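Local coordinates for succinate-semialdehyde dehydrogenase (Synechococcus sp., PDB 4ITA), which catalyses the oxidation of succinic semialdehyde to succinate, probably with NADP+ as the acceptor of the hydride, at residues A6-P10 with T73-K77; A37-R42 with L147-V152; F103-E107 with Y117-Q121; F136-F140 with A167-L172. All blocks are in the same frame, centred on the assembly; numbering follows the deposited sequence.

Contact 1 (A6-P10 with T73-K77); sequences ATINP and TEMGK
T7 meets E74 almost at a right angle, its OG1 giving a 2.7 Å hydrogen bond to E74 OE2 on the anti lone pair of that oxygen; Q163 NE2 is a second partner of the hydroxyl. With OG1 set beside its own backbone N (chi1 -58°), T7 leaves its methyl CG2 to lie 3.7 Å from E74 CG, and one residue offers both a polar and an apolar surface. The carboxylate has further partners: OE2 also accepts from Q163 N and OE1 from C164 N, at the start of helix 162-175. A glutamine in place of E74 would probably lose one of the two carboxylate acceptors, leaving Q163 N or C164 N without its mate, and take a negative charge from the helix start. At I8 the link is indirect, since water 1 accepts from I8 N and lies 2.8 Å from E74 O. N9, whose OD1 is taken by T11 N, turns its backbone CA to T73 O in a C-H...O contact of 3.4 Å. P10 comes next; its CD stands 3.3 Å from T73 O, a buried carbonyl without a conventional donor, while CG lies over the backbone of G76, which has no side chain to stand in the way. The whole is a worked example of the C-terminal end of a helix, 64-75, where G76 leaves helical geometry with positive phi, packed against one strand of the N-terminal two-stranded antiparallel sheet.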
loop_
_atom_site.group_PDB
_atom_site.type_symbol
_atom_site.label_atom_id
_atom_site.label_comp_id
_atom_site.label_asym_id
_atom_site.label_seq_id
_atom_site.Cartn_x
_atom_site.Cartn_y
_atom_site.Cartn_z
ATOM N N ALA A 6 -27.749 -11.756 11.157
ATOM C CA ALA A 6 -29.082 -12.230 10.841
ATOM C C ALA A 6 -29.504 -11.857 9.432
ATOM O O ALA A 6 -29.065 -10.844 8.875
ATOM C CB ALA A 6 -30.088 -11.673 11.850
ATOM N N THR A 7 -30.354 -12.696 8.855
ATOM C CA THR A 7 -31.078 -12.327 7.648
ATOM C C THR A 7 -32.347 -11.608 8.071
ATOM O O THR A 7 -33.215 -12.204 8.713
ATOM C CB THR A 7 -31.461 -13.555 6.804
ATOM O OG1 THR A 7 -30.282 -14.286 6.441
ATOM C CG2 THR A 7 -32.215 -13.132 5.536
ATOM N N ILE A 8 -32.432 -10.325 7.738
ATOM C CA ILE A 8 -33.654 -9.560 7.922
ATOM C C ILE A 8 -34.064 -9.024 6.560
ATOM O O ILE A 8 -33.364 -8.194 5.974
ATOM C CB ILE A 8 -33.468 -8.410 8.915
ATOM C CG1 ILE A 8 -32.991 -8.953 10.264
ATOM C CG2 ILE A 8 -34.775 -7.639 9.079
ATOM C CD1 ILE A 8 -32.632 -7.883 11.279
ATOM N N ASN A 9 -35.178 -9.529 6.042
ATOM C CA ASN A 9 -35.644 -9.177 4.703
ATOM C C ASN A 9 -36.082 -7.713 4.654
ATOM O O ASN A 9 -37.061 -7.343 5.295
ATOM C CB ASN A 9 -36.802 -10.098 4.311
ATOM C CG ASN A 9 -37.180 -9.987 2.848
ATOM O OD1 ASN A 9 -37.053 -8.927 2.236
ATOM N ND2 ASN A 9 -37.658 -11.085 2.277
ATOM N N PRO A 10 -35.366 -6.871 3.888
ATOM C CA PRO A 10 -35.679 -5.437 3.892
ATOM C C PRO A 10 -36.973 -5.081 3.164
ATOM O O PRO A 10 -37.450 -3.959 3.316
ATOM C CB PRO A 10 -34.476 -4.817 3.171
ATOM C CG PRO A 10 -34.018 -5.891 2.238
ATOM C CD PRO A 10 -34.217 -7.181 3.014
ATOM N N THR A 73 -33.120 -11.385 -1.142
ATOM C CA THR A 73 -33.766 -11.656 0.131
ATOM C C THR A 73 -33.063 -10.947 1.283
ATOM O O THR A 73 -33.711 -10.374 2.159
ATOM C CB THR A 73 -33.795 -13.163 0.416
ATOM O OG1 THR A 73 -34.572 -13.814 -0.596
ATOM C CG2 THR A 73 -34.390 -13.457 1.788
ATOM N N GLU A 74 -31.734 -10.987 1.291
ATOM C CA GLU A 74 -30.991 -10.425 2.415
ATOM C C GLU A 74 -30.832 -8.910 2.379
ATOM O O GLU A 74 -30.881 -8.266 3.422
ATOM C CB GLU A 74 -29.612 -11.078 2.555
ATOM C CG GLU A 74 -29.663 -12.553 2.919
ATOM C CD GLU A 74 -28.361 -13.054 3.507
ATOM O OE1 GLU A 74 -27.318 -12.962 2.816
ATOM O OE2 GLU A 74 -28.389 -13.539 4.661
ATOM N N MET A 75 -30.622 -8.336 1.195
ATOM C CA MET A 75 -30.266 -6.921 1.143
ATOM C C MET A 75 -31.051 -6.063 0.149
ATOM O O MET A 75 -30.776 -4.874 0.012
ATOM C CB MET A 75 -28.749 -6.735 1.023
ATOM C CG MET A 75 -28.074 -7.533 -0.093
ATOM S SD MET A 75 -28.454 -6.977 -1.792
ATOM C CE MET A 75 -27.839 -5.276 -1.731
ATOM N N GLY A 76 -32.024 -6.664 -0.533
ATOM C CA GLY A 76 -33.057 -5.897 -1.220
ATOM C C GLY A 76 -32.795 -5.377 -2.624
ATOM O O GLY A 76 -33.661 -4.716 -3.201
ATOM N N LYS A 77 -31.626 -5.649 -3.195
ATOM C CA LYS A 77 -31.399 -5.241 -4.584
ATOM C C LYS A 77 -32.304 -6.058 -5.511
ATOM O O LYS A 77 -32.716 -7.165 -5.156
ATOM C CB LYS A 77 -29.924 -5.382 -4.985
ATOM C CG LYS A 77 -29.482 -6.797 -5.317
ATOM C CD LYS A 77 -27.975 -6.860 -5.551
ATOM C CE LYS A 77 -27.612 -6.278 -6.892
ATOM N NZ LYS A 77 -26.210 -5.754 -6.913
HETATM O O HOH W 1 -30.487 -9.419 5.984
#

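Contact 2 (A37-R42 with L147-V152); sequences AFQAYR and LMAGNV. With EDO (1,2-ethanediol), chain S; EDO (1,2-ethanediol), chain F.
The F38 ring turns its edge to G150, with CE1 3.3 Å from G150 O and close to the ring plane. On one face of that ring lies R42 CD, and the guanidinium of R42 in turn has F38 CE2 over its centre, with Q39 OE1 at its edge in a weak hydrogen bond. Y41 also works by its edge: CD2 points to G150 O at 3.5 Å, while the hydroxyl reaches past it to give L147 O a 2.6 Å hydrogen bond. The C=O...donor angle there is 119°, and the hydroxyl stands 40° out of the carbonyl plane; G150 N comes to the same oxygen from the opposite face. Both aromatic side chains leave the helix with CG anti to the backbone N, a shared torsion that sends them across to the same turn. Beside them V152 CG1 packs 3.7 Å from F38 CA. Nearby, an ethanediol probably taken from the crystallisation liquor bridges A149 O and, weakly, R42 O. G150 has positive phi and closes helix 137-149 in a Schellman motif. The chemistry of the contact sets two carbonyls in contrast: L147 O is gripped twice, by a backbone amide and by a phenol, whereas the buried G150 O has no polar partner in the model and has the ring-edge C-H groups of F38 and Y41 close by.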
loop_
_atom_site.group_PDB
_atom_site.type_symbol
_atom_site.label_atom_id
_atom_site.label_comp_id
_atom_site.label_asym_id
_atom_site.label_seq_id
_atom_site.Cartn_x
_atom_site.Cartn_y
_atom_site.Cartn_z
ATOM N N ALA A 37 -3.416 -24.703 5.675
ATOM C CA ALA A 37 -3.845 -24.781 4.282
ATOM C C ALA A 37 -2.916 -23.990 3.371
ATOM O O ALA A 37 -2.588 -24.453 2.283
ATOM C CB ALA A 37 -5.277 -24.304 4.130
ATOM N N PHE A 38 -2.498 -22.804 3.809
ATOM C CA PHE A 38 -1.593 -21.972 3.026
ATOM C C PHE A 38 -0.277 -22.680 2.729
ATOM O O PHE A 38 0.269 -22.568 1.630
ATOM C CB PHE A 38 -1.308 -20.647 3.738
ATOM C CG PHE A 38 -0.233 -19.826 3.064
ATOM C CD1 PHE A 38 -0.436 -19.312 1.785
ATOM C CD2 PHE A 38 0.975 -19.570 3.702
ATOM C CE1 PHE A 38 0.547 -18.570 1.149
ATOM C CE2 PHE A 38 1.964 -18.819 3.072
ATOM C CZ PHE A 38 1.752 -18.318 1.796
ATOM N N GLN A 39 0.242 -23.416 3.705
ATOM C CA GLN A 39 1.529 -24.074 3.522
ATOM C C GLN A 39 1.498 -25.059 2.360
ATOM O O GLN A 39 2.484 -25.201 1.633
ATOM C CB GLN A 39 1.993 -24.739 4.819
ATOM C CG GLN A 39 2.571 -23.736 5.793
ATOM C CD GLN A 39 3.650 -22.877 5.145
ATOM O OE1 GLN A 39 4.528 -23.379 4.437
ATOM N NE2 GLN A 39 3.576 -21.573 5.373
ATOM N N ALA A 40 0.348 -25.693 2.145
ATOM C CA ALA A 40 0.187 -26.586 1.006
ATOM C C ALA A 40 -0.259 -25.828 -0.242
ATOM O O ALA A 40 0.204 -26.110 -1.342
ATOM C CB ALA A 40 -0.799 -27.693 1.331
ATOM N N TYR A 41 -1.148 -24.855 -0.061
ATOM C CA TYR A 41 -1.757 -24.159 -1.187
ATOM C C TYR A 41 -0.739 -23.336 -1.971
ATOM O O TYR A 41 -0.818 -23.238 -3.197
ATOM C CB TYR A 41 -2.938 -23.301 -0.723
ATOM C CG TYR A 41 -3.737 -22.709 -1.861
ATOM C CD1 TYR A 41 -4.468 -23.527 -2.719
ATOM C CD2 TYR A 41 -3.767 -21.341 -2.076
ATOM C CE1 TYR A 41 -5.204 -22.999 -3.761
ATOM C CE2 TYR A 41 -4.508 -20.797 -3.120
ATOM C CZ TYR A 41 -5.211 -21.635 -3.968
ATOM O OH TYR A 41 -5.948 -21.115 -5.005
ATOM N N ARG A 42 0.236 -22.770 -1.266
ATOM C CA ARG A 42 1.276 -21.977 -1.910
ATOM C C ARG A 42 2.106 -22.842 -2.867
ATOM O O ARG A 42 2.777 -22.312 -3.748
ATOM C CB ARG A 42 2.166 -21.289 -0.857
ATOM C CG ARG A 42 3.152 -22.244 -0.178
ATOM C CD ARG A 42 3.709 -21.744 1.156
ATOM N NE ARG A 42 4.436 -20.484 1.069
ATOM C CZ ARG A 42 5.205 -20.006 2.044
ATOM N NH1 ARG A 42 5.363 -20.705 3.165
ATOM N NH2 ARG A 42 5.822 -18.840 1.900
ATOM N N LEU A 147 -6.806 -16.026 -4.627
ATOM C CA LEU A 147 -6.679 -17.467 -4.769
ATOM C C LEU A 147 -5.769 -17.825 -5.943
ATOM O O LEU A 147 -5.007 -18.799 -5.871
ATOM C CB LEU A 147 -8.054 -18.131 -4.896
ATOM C CG LEU A 147 -8.991 -17.869 -3.697
ATOM C CD1 LEU A 147 -10.140 -18.877 -3.592
ATOM C CD2 LEU A 147 -8.264 -17.732 -2.348
ATOM N N MET A 148 -5.827 -17.055 -7.027
ATOM C CA MET A 148 -4.935 -17.337 -8.146
ATOM C C MET A 148 -3.475 -17.107 -7.754
ATOM O O MET A 148 -2.581 -17.808 -8.232
ATOM C CB MET A 148 -5.307 -16.504 -9.370
ATOM C CG MET A 148 -4.664 -17.004 -10.661
ATOM S SD MET A 148 -5.022 -18.720 -11.199
ATOM C CE MET A 148 -4.208 -18.642 -12.812
ATOM N N ALA A 149 -3.244 -16.135 -6.873
ATOM C CA ALA A 149 -1.893 -15.792 -6.437
ATOM C C ALA A 149 -1.319 -16.773 -5.426
ATOM O O ALA A 149 -0.120 -16.744 -5.161
ATOM C CB ALA A 149 -1.870 -14.382 -5.854
ATOM N N GLY A 150 -2.167 -17.616 -4.839
ATOM C CA GLY A 150 -1.715 -18.576 -3.846
ATOM C C GLY A 150 -1.855 -18.115 -2.404
ATOM O O GLY A 150 -1.374 -18.800 -1.501
ATOM N N ASN A 151 -2.478 -16.959 -2.182
ATOM C CA ASN A 151 -2.876 -16.564 -0.836
ATOM C C ASN A 151 -4.049 -17.418 -0.366
ATOM O O ASN A 151 -4.730 -18.061 -1.170
ATOM C CB ASN A 151 -3.321 -15.099 -0.814
ATOM C CG ASN A 151 -2.166 -14.108 -0.877
ATOM O OD1 ASN A 151 -1.084 -14.343 -0.339
ATOM N ND2 ASN A 151 -2.411 -12.967 -1.512
ATOM N N VAL A 152 -4.284 -17.430 0.942
ATOM C CA VAL A 152 -5.561 -17.913 1.453
ATOM C C VAL A 152 -6.291 -16.723 2.071
ATOM O O VAL A 152 -5.685 -15.670 2.324
ATOM C CB VAL A 152 -5.414 -19.079 2.451
ATOM C CG1 VAL A 152 -4.674 -20.234 1.797
ATOM C CG2 VAL A 152 -4.713 -18.630 3.727
HETATM C C1 EDO S . 2.702 -19.640 -4.924
HETATM O O1 EDO S . 3.967 -19.840 -4.268
HETATM C C2 EDO S . 2.841 -19.088 -6.341
HETATM O O2 EDO S . 1.860 -18.068 -6.604
HETATM C C1 EDO F . -3.892 -11.285 -4.392
HETATM O O1 EDO F . -4.392 -11.236 -3.039
HETATM C C2 EDO F . -2.651 -10.421 -4.552
HETATM O O2 EDO F . -3.093 -9.055 -4.512
#

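Contact 3 (F103-E107 with Y117-Q121); sequences FLANE and YVCYQ
L104, N106 and Y120 close around water 2, which gives protons to L104 O (2.7 Å) and N106 OD1 (2.8 Å) and accepts from Y120 N at 3.0 Å. It fills in where the two backbones have parted too far for direct pairing. Further along they do pair: E107 and V118 form an antiparallel hydrogen-bonded pair, and the bond from E107 N to V118 O is 2.9 Å long, nearly straight and in the carbonyl plane. N106 lies alongside Y117, both side chains pointing the same way with amide and ring planes 24° apart and ND2 3.7 Å from Y117 CE2, while ND2 bonds to Y108 OH. An alanine at N106 would probably leave water 2 with one acceptor fewer and Y108 OH without this donor, and would open a gap beside the Y117 ring. Y120 CB packs against L104 CD2 at 3.7 Å; with CG beside the backbone N (chi1 -60°), the ring swings across and its hydroxyl arrives at E107 OE1. That hydrogen bond measures 2.4 Å, a length best treated with caution; the carboxylate stands at 83° to the ring. R445 ties the pair further, by a salt bridge to E107 OE2 and a cation-pi contact with Y120. E107 opens the short strand 107-108, which pairs antiparallel with 115-129 as a hairpin; 103-106 is the loop that leads into it. The longer strand also meets the second subunit, Y117 packing on I405 of that neighbour, as befits the dimer-forming sheet of aldehyde dehydrogenases.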
loop_
_atom_site.group_PDB
_atom_site.type_symbol
_atom_site.label_atom_id
_atom_site.label_comp_id
_atom_site.label_asym_id
_atom_site.label_seq_id
_atom_site.Cartn_x
_atom_site.Cartn_y
_atom_site.Cartn_z
ATOM N N PHE A 103 0.339 -12.542 -15.301
ATOM C CA PHE A 103 0.464 -11.352 -14.467
ATOM C C PHE A 103 1.471 -11.532 -13.338
ATOM O O PHE A 103 1.972 -10.549 -12.803
ATOM C CB PHE A 103 -0.897 -10.982 -13.877
ATOM C CG PHE A 103 -1.837 -10.308 -14.845
ATOM C CD1 PHE A 103 -1.471 -10.035 -16.161
ATOM C CD2 PHE A 103 -3.105 -9.936 -14.419
ATOM C CE1 PHE A 103 -2.368 -9.399 -17.028
ATOM C CE2 PHE A 103 -3.990 -9.303 -15.269
ATOM C CZ PHE A 103 -3.625 -9.037 -16.575
ATOM N N LEU A 104 1.753 -12.778 -12.968
ATOM C CA LEU A 104 2.674 -13.073 -11.873
ATOM C C LEU A 104 4.012 -13.657 -12.332
ATOM O O LEU A 104 4.833 -14.055 -11.502
ATOM C CB LEU A 104 2.008 -14.006 -10.856
ATOM C CG LEU A 104 0.833 -13.407 -10.081
ATOM C CD1 LEU A 104 0.161 -14.470 -9.224
ATOM C CD2 LEU A 104 1.305 -12.246 -9.200
ATOM N N ALA A 105 4.229 -13.707 -13.644
ATOM C CA ALA A 105 5.475 -14.242 -14.197
ATOM C C ALA A 105 6.692 -13.406 -13.801
ATOM O O ALA A 105 6.582 -12.197 -13.566
ATOM C CB ALA A 105 5.377 -14.335 -15.709
ATOM N N ASN A 106 7.853 -14.059 -13.728
ATOM C CA ASN A 106 9.102 -13.355 -13.438
ATOM C C ASN A 106 9.314 -12.199 -14.400
ATOM O O ASN A 106 9.061 -12.326 -15.600
ATOM C CB ASN A 106 10.301 -14.287 -13.578
ATOM C CG ASN A 106 10.309 -15.412 -12.570
ATOM O OD1 ASN A 106 9.549 -15.422 -11.597
ATOM N ND2 ASN A 106 11.194 -16.376 -12.793
ATOM N N GLU A 107 9.797 -11.080 -13.877
ATOM C CA GLU A 107 10.158 -9.947 -14.720
ATOM C C GLU A 107 11.660 -9.723 -14.618
ATOM O O GLU A 107 12.173 -9.383 -13.553
ATOM C CB GLU A 107 9.365 -8.700 -14.323
ATOM C CG GLU A 107 7.866 -8.866 -14.592
ATOM C CD GLU A 107 7.003 -7.734 -14.055
ATOM O OE1 GLU A 107 7.362 -7.135 -13.022
ATOM O OE2 GLU A 107 5.953 -7.457 -14.670
ATOM N N TYR A 117 15.949 -10.643 -11.415
ATOM C CA TYR A 117 14.538 -10.524 -11.735
ATOM C C TYR A 117 13.716 -10.276 -10.496
ATOM O O TYR A 117 14.214 -10.358 -9.369
ATOM C CB TYR A 117 14.021 -11.785 -12.449
ATOM C CG TYR A 117 14.257 -13.111 -11.735
ATOM C CD1 TYR A 117 15.460 -13.793 -11.873
ATOM C CD2 TYR A 117 13.263 -13.700 -10.954
ATOM C CE1 TYR A 117 15.676 -15.021 -11.242
ATOM C CE2 TYR A 117 13.467 -14.929 -10.318
ATOM C CZ TYR A 117 14.675 -15.584 -10.467
ATOM O OH TYR A 117 14.888 -16.802 -9.844
ATOM N N VAL A 118 12.448 -9.966 -10.721
ATOM C CA VAL A 118 11.472 -9.954 -9.648
ATOM C C VAL A 118 10.530 -11.128 -9.876
ATOM O O VAL A 118 10.058 -11.346 -11.002
ATOM C CB VAL A 118 10.676 -8.633 -9.626
ATOM C CG1 VAL A 118 9.611 -8.658 -8.535
ATOM C CG2 VAL A 118 11.621 -7.440 -9.429
ATOM N N CYS A 119 10.282 -11.901 -8.824
ATOM C CA CYS A 119 9.251 -12.933 -8.871
ATOM C C CYS A 119 8.174 -12.565 -7.867
ATOM O O CYS A 119 8.367 -11.661 -7.047
ATOM C CB CYS A 119 9.827 -14.332 -8.619
ATOM S SG CYS A 119 10.530 -14.605 -6.995
ATOM N N TYR A 120 7.036 -13.239 -7.951
ATOM C CA TYR A 120 5.875 -12.845 -7.175
ATOM C C TYR A 120 5.364 -14.046 -6.413
ATOM O O TYR A 120 5.052 -15.074 -7.001
ATOM C CB TYR A 120 4.808 -12.235 -8.091
ATOM C CG TYR A 120 5.328 -11.008 -8.805
ATOM C CD1 TYR A 120 5.327 -9.766 -8.179
ATOM C CD2 TYR A 120 5.866 -11.098 -10.088
ATOM C CE1 TYR A 120 5.825 -8.644 -8.820
ATOM C CE2 TYR A 120 6.373 -9.981 -10.731
ATOM C CZ TYR A 120 6.354 -8.759 -10.090
ATOM O OH TYR A 120 6.857 -7.641 -10.733
ATOM N N GLN A 121 5.320 -13.926 -5.095
ATOM C CA GLN A 121 4.929 -15.034 -4.236
ATOM C C GLN A 121 3.860 -14.565 -3.254
ATOM O O GLN A 121 3.854 -13.410 -2.838
ATOM C CB GLN A 121 6.152 -15.553 -3.487
ATOM C CG GLN A 121 7.217 -16.146 -4.404
ATOM C CD GLN A 121 8.334 -16.801 -3.622
ATOM O OE1 GLN A 121 8.881 -16.209 -2.696
ATOM N NE2 GLN A 121 8.646 -18.046 -3.960
HETATM O O HOH W 2 7.104 -14.958 -10.411
#

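Contact 4 (F136-F140 with A167-L172); sequences FWQVF and AVEAIL. With EDO (1,2-ethanediol), chain R.
V168 divides at CB into two methyls, each with work to do against the residues of 136-140. CG1, which lies anti to the backbone N (chi1 170°), touches V139 CG1 at 3.6 Å as the two valines slide past each other in opposite directions; it also comes 3.9 Å from F140 CZ. The other tip, CG2, sits over the face of the F136 ring, 4.3 Å from the centroid and 5° off the normal, a well-centred CH-pi contact, and at the same time approaches F140 CE2 at 3.9 Å. One branched side chain is thus wedged between two phenylalanines. The rings reach beyond it. F136 meets A167 CB through CZ and I171 CD1 through CE2 (3.8 Å), whereas F140 has I171 CD1 at its edge and L172 CD2 4.1 Å from CE1. All of this is apolar, and L60 of helix 46-62 closes on both rings. On the side turned from helix 162-175, Q138 touches the bound NADPH, while W137 NE1 binds an ethanediol, probably from the crystallisation liquor. V139, V168 and L172 also rest on F182 of strand 182-185. Helices 137-149 and 162-175 are successive connections between the parallel strands 115-129, 152-156 and 182-185, and their packing is that of neighbouring helices in beta-alpha-beta crossovers of the Rossmann-type cofactor domain.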
loop_
_atom_site.group_PDB
_atom_site.type_symbol
_atom_site.label_atom_id
_atom_site.label_comp_id
_atom_site.label_asym_id
_atom_site.label_seq_id
_atom_site.Cartn_x
_atom_site.Cartn_y
_atom_site.Cartn_z
ATOM N N PHE A 136 -21.890 -10.464 -3.416
ATOM C CA PHE A 136 -21.121 -11.470 -4.153
ATOM C C PHE A 136 -19.947 -10.830 -4.888
ATOM O O PHE A 136 -18.799 -11.251 -4.725
ATOM C CB PHE A 136 -22.009 -12.214 -5.164
ATOM C CG PHE A 136 -22.695 -13.436 -4.606
ATOM C CD1 PHE A 136 -23.542 -13.337 -3.509
ATOM C CD2 PHE A 136 -22.519 -14.679 -5.199
ATOM C CE1 PHE A 136 -24.188 -14.460 -3.004
ATOM C CE2 PHE A 136 -23.161 -15.805 -4.702
ATOM C CZ PHE A 136 -23.991 -15.695 -3.602
ATOM N N TRP A 137 -20.232 -9.813 -5.694
ATOM C CA TRP A 137 -19.220 -9.207 -6.551
ATOM C C TRP A 137 -18.003 -8.696 -5.789
ATOM O O TRP A 137 -16.880 -8.955 -6.191
ATOM C CB TRP A 137 -19.840 -8.098 -7.421
ATOM C CG TRP A 137 -18.858 -7.095 -7.959
ATOM C CD1 TRP A 137 -18.754 -5.781 -7.602
ATOM C CD2 TRP A 137 -17.848 -7.326 -8.945
ATOM N NE1 TRP A 137 -17.737 -5.182 -8.304
ATOM C CE2 TRP A 137 -17.165 -6.109 -9.138
ATOM C CE3 TRP A 137 -17.457 -8.444 -9.690
ATOM C CZ2 TRP A 137 -16.109 -5.979 -10.042
ATOM C CZ3 TRP A 137 -16.405 -8.314 -10.587
ATOM C CH2 TRP A 137 -15.742 -7.093 -10.749
ATOM N N GLN A 138 -18.203 -7.980 -4.690
ATOM C CA GLN A 138 -17.034 -7.443 -3.995
ATOM C C GLN A 138 -16.177 -8.553 -3.404
ATOM O O GLN A 138 -14.951 -8.422 -3.311
ATOM C CB GLN A 138 -17.434 -6.469 -2.895
ATOM C CG GLN A 138 -18.434 -5.406 -3.303
ATOM C CD GLN A 138 -17.777 -4.236 -3.975
ATOM O OE1 GLN A 138 -16.562 -4.218 -4.134
ATOM N NE2 GLN A 138 -18.566 -3.239 -4.361
ATOM N N VAL A 139 -16.813 -9.644 -2.997
ATOM C CA VAL A 139 -16.068 -10.787 -2.488
ATOM C C VAL A 139 -15.234 -11.428 -3.599
ATOM O O VAL A 139 -14.031 -11.642 -3.430
ATOM C CB VAL A 139 -16.986 -11.831 -1.826
ATOM C CG1 VAL A 139 -16.178 -13.052 -1.404
ATOM C CG2 VAL A 139 -17.712 -11.222 -0.618
ATOM N N PHE A 140 -15.847 -11.715 -4.742
ATOM C CA PHE A 140 -15.097 -12.321 -5.831
ATOM C C PHE A 140 -14.046 -11.389 -6.418
ATOM O O PHE A 140 -12.996 -11.852 -6.865
ATOM C CB PHE A 140 -16.037 -12.907 -6.885
ATOM C CG PHE A 140 -16.684 -14.187 -6.437
ATOM C CD1 PHE A 140 -15.971 -15.380 -6.459
ATOM C CD2 PHE A 140 -17.981 -14.196 -5.949
ATOM C CE1 PHE A 140 -16.547 -16.563 -6.024
ATOM C CE2 PHE A 140 -18.567 -15.373 -5.510
ATOM C CZ PHE A 140 -17.847 -16.565 -5.555
ATOM N N ALA A 167 -22.759 -18.756 1.246
ATOM C CA ALA A 167 -22.866 -19.226 -0.135
ATOM C C ALA A 167 -21.551 -19.097 -0.894
ATOM O O ALA A 167 -21.189 -19.990 -1.664
ATOM C CB ALA A 167 -23.991 -18.503 -0.871
ATOM N N VAL A 168 -20.829 -17.999 -0.694
ATOM C CA VAL A 168 -19.552 -17.828 -1.383
ATOM C C VAL A 168 -18.565 -18.918 -0.962
ATOM O O VAL A 168 -17.903 -19.526 -1.814
ATOM C CB VAL A 168 -18.951 -16.430 -1.157
ATOM C CG1 VAL A 168 -17.519 -16.374 -1.669
ATOM C CG2 VAL A 168 -19.818 -15.371 -1.832
ATOM N N GLU A 169 -18.486 -19.198 0.337
ATOM C CA GLU A 169 -17.631 -20.295 0.786
ATOM C C GLU A 169 -18.065 -21.625 0.175
ATOM O O GLU A 169 -17.227 -22.401 -0.269
ATOM C CB GLU A 169 -17.579 -20.400 2.318
ATOM C CG GLU A 169 -16.674 -21.551 2.760
ATOM C CD GLU A 169 -16.565 -21.777 4.257
ATOM O OE1 GLU A 169 -16.370 -20.822 5.023
ATOM O OE2 GLU A 169 -16.618 -22.951 4.680
ATOM N N ALA A 170 -19.373 -21.877 0.137
ATOM C CA ALA A 170 -19.885 -23.130 -0.419
ATOM C C ALA A 170 -19.563 -23.269 -1.907
ATOM O O ALA A 170 -19.260 -24.361 -2.382
ATOM C CB ALA A 170 -21.378 -23.245 -0.182
ATOM N N ILE A 171 -19.622 -22.171 -2.653
ATOM C CA ILE A 171 -19.257 -22.193 -4.067
ATOM C C ILE A 171 -17.799 -22.602 -4.217
ATOM O O ILE A 171 -17.458 -23.444 -5.044
ATOM C CB ILE A 171 -19.475 -20.807 -4.723
ATOM C CG1 ILE A 171 -20.974 -20.536 -4.869
ATOM C CG2 ILE A 171 -18.796 -20.741 -6.088
ATOM C CD1 ILE A 171 -21.307 -19.077 -5.139
ATOM N N LEU A 172 -16.935 -22.018 -3.398
ATOM C CA LEU A 172 -15.505 -22.284 -3.502
ATOM C C LEU A 172 -15.150 -23.712 -3.064
ATOM O O LEU A 172 -14.252 -24.338 -3.647
ATOM C CB LEU A 172 -14.697 -21.216 -2.758
ATOM C CG LEU A 172 -14.858 -19.818 -3.360
ATOM C CD1 LEU A 172 -14.224 -18.775 -2.455
ATOM C CD2 LEU A 172 -14.250 -19.731 -4.746
HETATM C C1 EDO R . -19.806 -1.661 -8.249
HETATM O O1 EDO R . -19.219 -1.981 -9.513
HETATM C C2 EDO R . -18.720 -1.156 -7.309
HETATM O O2 EDO R . -17.772 -2.204 -7.054
#

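How the contacts relate
Contacts 3, 2 and 4 touch one another in turn, contact 2 in the middle, whereas contact 1 stands apart near the N-terminal strands, its centre about 17 Å from that of contact 4 and about 42 Å from that of contact 3. Helix 137-149 is the common element: contact 4 uses its first turn and contact 2 its last, where L147 packs on L172. Contact 2 touches contact 3 too, through A149 and L104. Along the sequence contact 1 closes before contacts 3 and 4 open, contact 3 is nested within the loop that contact 2 closes, and contact 2 interleaves with both 1 and 4. The series thus leads from the NADPH side of the subunit toward the sheet that meets the second subunit.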